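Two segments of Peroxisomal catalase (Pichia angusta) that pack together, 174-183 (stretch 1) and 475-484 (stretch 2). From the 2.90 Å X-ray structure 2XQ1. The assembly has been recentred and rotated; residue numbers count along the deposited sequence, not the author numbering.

Stretch 1 174-183: FWDYLTANDE
Stretch 2 (475-484) DRVYEYFSKA

Two helices of one chain, nearly 300 residues apart in sequence, pack with their N-to-C directions 36° apart, so both run broadly the same way. The axes approach to 9.5 Å, and the register is set by T179 and Y480, whose CA atoms lie 5.8 Å apart. Helix 174-180 enters from earlier in the chain, as does the helix carrying 475-481; residues 482-484 keep helical phi/psi without the regular bonds. Together the stretches bury 545 Å².

F174 (chi1 t) stays out of reach, and the contact opens one residue later. W175, at phi/psi -84/-30, points its CA-to-CB bond toward stretch 2 and adopts chi1 m with chi2 109°. Its CB sits 3.7 Å from V477 CG2, V477 being t, while V477 CG1 lies over one face of the indole. Farther along the ring, W175 CZ3 is 3.8 Å from F481 CE2 and 4.3 Å from Y480 CE2, the tyrosine atom lying near the indole plane at its edge. F481 is m.

The CA-to-CB bond of D176 points away overall, though CB still touches stretch 2, and with chi1 t the carboxylate comes nearer to form a salt bridge, D176 OD1 to R476 NH2 at 2.6 Å; the hydrogen bond within it is weak, its N-H...O angle only 119°. R476 starts toward stretch 1 with chi1 m, then runs through chi2 -142° and chi3 -91°, both between wells. Y177, t, turns away. L178, m then t, points sideways; its CB is 4.2 Å from Y480 CZ, and its carbonyl O is 3.5 Å from Y480 CE1.

T179 is the close-packed centre. Its p rotamer returns OG1 to W175 O at 2.6 Å, a hydrogen bond within the helix that leaves CG2 to pack 3.6 Å from Y480 CB and 3.8 Å from V477 CG2. Y480, chi1 t and chi2 70°, offers a ring face to T179 CA, 4.2 Å from the centroid, in a CH-pi contact. T179 OG1 also lies over the R476 guanidinium, 3.1 Å from NH1, but the angle is too poor for a hydrogen bond.

After A180, N181 leaves helical phi/psi at -124/78, and its ND2 bonds back to Y177 O at 2.6 Å. D182 follows with CB away and chi1 m, yet its OD1 meets K483 NZ at 2.8 Å in a second salt bridge. K483 reaches it by m, t, t, t, an almost fully extended chain. Thus charged pairs lie before and after T179 in sequence, with apolar packing between the helices.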

# COMPACT_ATOMS: atom_id res chain seq x y z
N PHE O 174 0.25 17.12 -27.84
CA PHE O 174 -0.41 16.11 -28.62
C PHE O 174 0.25 15.98 -29.99
O PHE O 174 0.71 14.89 -30.37
CB PHE O 174 -1.91 16.48 -28.74
CG PHE O 174 -2.75 15.41 -29.39
CD1 PHE O 174 -2.80 15.27 -30.75
CD2 PHE O 174 -3.51 14.57 -28.62
CE1 PHE O 174 -3.60 14.29 -31.33
CE2 PHE O 174 -4.32 13.58 -29.21
CZ PHE O 174 -4.36 13.44 -30.55
N TRP O 175 0.33 17.10 -30.71
CA TRP O 175 0.81 17.05 -32.07
C TRP O 175 2.33 17.09 -32.15
O TRP O 175 2.92 16.51 -33.08
CB TRP O 175 0.17 18.15 -32.87
CG TRP O 175 -1.28 17.91 -33.10
CD1 TRP O 175 -2.31 18.58 -32.54
CD2 TRP O 175 -1.86 16.94 -33.97
NE1 TRP O 175 -3.51 18.11 -33.02
CE2 TRP O 175 -3.26 17.10 -33.90
CE3 TRP O 175 -1.33 15.95 -34.81
CZ2 TRP O 175 -4.14 16.29 -34.63
CZ3 TRP O 175 -2.21 15.15 -35.53
CH2 TRP O 175 -3.60 15.32 -35.44
N ASP O 176 2.94 17.75 -31.17
CA ASP O 176 4.38 17.83 -31.05
C ASP O 176 4.92 16.41 -31.09
O ASP O 176 5.81 16.10 -31.90
CB ASP O 176 4.78 18.58 -29.77
CG ASP O 176 6.31 18.62 -29.54
OD1 ASP O 176 7.07 18.59 -30.53
OD2 ASP O 176 6.76 18.71 -28.37
N TYR O 177 4.35 15.53 -30.25
CA TYR O 177 4.83 14.15 -30.20
C TYR O 177 4.58 13.43 -31.52
O TYR O 177 5.51 12.96 -32.16
CB TYR O 177 4.24 13.33 -29.03
CG TYR O 177 4.66 11.89 -29.12
CD1 TYR O 177 5.84 11.47 -28.55
CD2 TYR O 177 3.91 10.98 -29.86
CE1 TYR O 177 6.26 10.16 -28.67
CE2 TYR O 177 4.32 9.66 -30.00
CZ TYR O 177 5.50 9.26 -29.40
OH TYR O 177 5.92 7.97 -29.52
N LEU O 178 3.32 13.34 -31.93
CA LEU O 178 3.00 12.57 -33.12
C LEU O 178 3.84 13.03 -34.29
O LEU O 178 4.41 12.19 -34.96
CB LEU O 178 1.53 12.67 -33.47
CG LEU O 178 0.67 12.08 -32.38
CD1 LEU O 178 -0.73 12.58 -32.57
CD2 LEU O 178 0.73 10.62 -32.46
N THR O 179 3.95 14.34 -34.51
CA THR O 179 4.66 14.85 -35.70
C THR O 179 6.16 14.60 -35.68
O THR O 179 6.77 14.43 -36.75
CB THR O 179 4.42 16.35 -35.95
OG1 THR O 179 4.75 17.08 -34.77
CG2 THR O 179 2.97 16.62 -36.35
N ALA O 180 6.74 14.57 -34.48
CA ALA O 180 8.16 14.27 -34.31
C ALA O 180 8.44 12.77 -34.52
O ALA O 180 9.58 12.39 -34.77
CB ALA O 180 8.60 14.69 -32.96
N ASN O 181 7.39 11.94 -34.43
CA ASN O 181 7.53 10.48 -34.60
C ASN O 181 6.62 9.95 -35.70
O ASN O 181 5.54 9.41 -35.43
CB ASN O 181 7.31 9.74 -33.28
CG ASN O 181 8.03 10.40 -32.10
OD1 ASN O 181 9.18 10.07 -31.80
ND2 ASN O 181 7.36 11.34 -31.43
N ASP O 182 7.07 10.16 -36.94
CA ASP O 182 6.48 9.61 -38.16
C ASP O 182 5.67 8.33 -38.12
O ASP O 182 4.64 8.22 -38.77
CB ASP O 182 7.61 9.27 -39.10
CG ASP O 182 7.99 10.43 -39.95
OD1 ASP O 182 7.23 11.44 -39.97
OD2 ASP O 182 9.04 10.29 -40.61
N GLU O 183 6.19 7.32 -37.43
CA GLU O 183 5.58 6.01 -37.53
C GLU O 183 4.11 6.00 -37.08
O GLU O 183 3.33 5.12 -37.45
CB GLU O 183 6.48 4.95 -36.85
CG GLU O 183 6.57 5.01 -35.32
CD GLU O 183 7.59 6.03 -34.76
OE1 GLU O 183 8.05 6.90 -35.55
OE2 GLU O 183 7.89 5.99 -33.52
N ASP O 475 1.76 24.12 -38.51
CA ASP O 475 2.57 23.96 -39.71
C ASP O 475 3.19 22.60 -39.81
O ASP O 475 3.21 22.01 -40.88
CB ASP O 475 3.65 25.01 -39.80
CG ASP O 475 3.13 26.34 -40.27
OD1 ASP O 475 2.09 26.40 -40.98
OD2 ASP O 475 3.78 27.34 -39.92
N ARG O 476 3.70 22.09 -38.69
CA ARG O 476 4.32 20.76 -38.66
C ARG O 476 3.30 19.64 -38.93
O ARG O 476 3.64 18.58 -39.48
CB ARG O 476 5.06 20.49 -37.34
CG ARG O 476 5.89 21.64 -36.84
CD ARG O 476 7.16 21.16 -36.21
NE ARG O 476 7.06 20.92 -34.76
CZ ARG O 476 7.20 19.72 -34.20
NH1 ARG O 476 7.42 18.64 -34.97
NH2 ARG O 476 7.11 19.61 -32.87
N VAL O 477 2.05 19.89 -38.52
CA VAL O 477 0.98 18.95 -38.74
C VAL O 477 0.63 18.77 -40.22
O VAL O 477 0.36 17.66 -40.68
CB VAL O 477 -0.23 19.32 -37.92
CG1 VAL O 477 -1.46 18.53 -38.41
CG2 VAL O 477 0.07 19.06 -36.44
N TYR O 478 0.64 19.87 -40.97
CA TYR O 478 0.35 19.78 -42.40
C TYR O 478 1.43 18.96 -43.08
O TYR O 478 1.12 18.13 -43.91
CB TYR O 478 0.27 21.16 -43.06
CG TYR O 478 -0.59 22.18 -42.33
CD1 TYR O 478 -1.87 21.84 -41.85
CD2 TYR O 478 -0.15 23.49 -42.15
CE1 TYR O 478 -2.67 22.78 -41.18
CE2 TYR O 478 -0.94 24.43 -41.49
CZ TYR O 478 -2.19 24.08 -41.01
OH TYR O 478 -2.93 25.05 -40.38
N GLU O 479 2.69 19.21 -42.72
CA GLU O 479 3.84 18.48 -43.26
C GLU O 479 3.67 17.01 -43.00
O GLU O 479 3.99 16.18 -43.86
CB GLU O 479 5.13 18.90 -42.57
CG GLU O 479 6.12 19.66 -43.46
CD GLU O 479 7.59 19.58 -42.96
OE1 GLU O 479 7.98 18.57 -42.31
OE2 GLU O 479 8.37 20.53 -43.25
N TYR O 480 3.16 16.71 -41.81
CA TYR O 480 3.04 15.35 -41.28
C TYR O 480 2.05 14.52 -42.12
O TYR O 480 2.43 13.47 -42.71
CB TYR O 480 2.66 15.45 -39.79
CG TYR O 480 2.27 14.19 -39.06
CD1 TYR O 480 3.21 13.19 -38.76
CD2 TYR O 480 0.99 14.03 -38.60
CE1 TYR O 480 2.84 12.04 -38.05
CE2 TYR O 480 0.61 12.88 -37.89
CZ TYR O 480 1.54 11.89 -37.62
OH TYR O 480 1.14 10.78 -36.93
N PHE O 481 0.81 15.00 -42.23
CA PHE O 481 -0.20 14.34 -43.05
C PHE O 481 0.20 14.32 -44.51
O PHE O 481 -0.08 13.36 -45.21
CB PHE O 481 -1.57 14.99 -42.86
CG PHE O 481 -2.23 14.57 -41.59
CD1 PHE O 481 -2.87 13.33 -41.50
CD2 PHE O 481 -2.18 15.38 -40.46
CE1 PHE O 481 -3.47 12.91 -40.33
CE2 PHE O 481 -2.78 14.97 -39.27
CZ PHE O 481 -3.43 13.73 -39.20
N SER O 482 0.88 15.36 -44.96
CA SER O 482 1.38 15.42 -46.32
C SER O 482 2.46 14.37 -46.64
O SER O 482 2.84 14.18 -47.80
CB SER O 482 1.85 16.85 -46.65
OG SER O 482 0.74 17.70 -46.92
N LYS O 483 2.95 13.69 -45.60
CA LYS O 483 3.88 12.60 -45.80
C LYS O 483 3.17 11.37 -46.31
O LYS O 483 3.80 10.49 -46.88
CB LYS O 483 4.65 12.28 -44.52
CG LYS O 483 5.68 13.32 -44.14
CD LYS O 483 6.41 12.96 -42.85
CE LYS O 483 7.42 14.03 -42.46
NZ LYS O 483 8.12 13.74 -41.19
N ALA O 484 1.86 11.30 -46.14
CA ALA O 484 1.09 10.18 -46.67
C ALA O 484 0.64 10.47 -48.08
O ALA O 484 0.87 9.69 -48.99
CB ALA O 484 -0.11 9.90 -45.79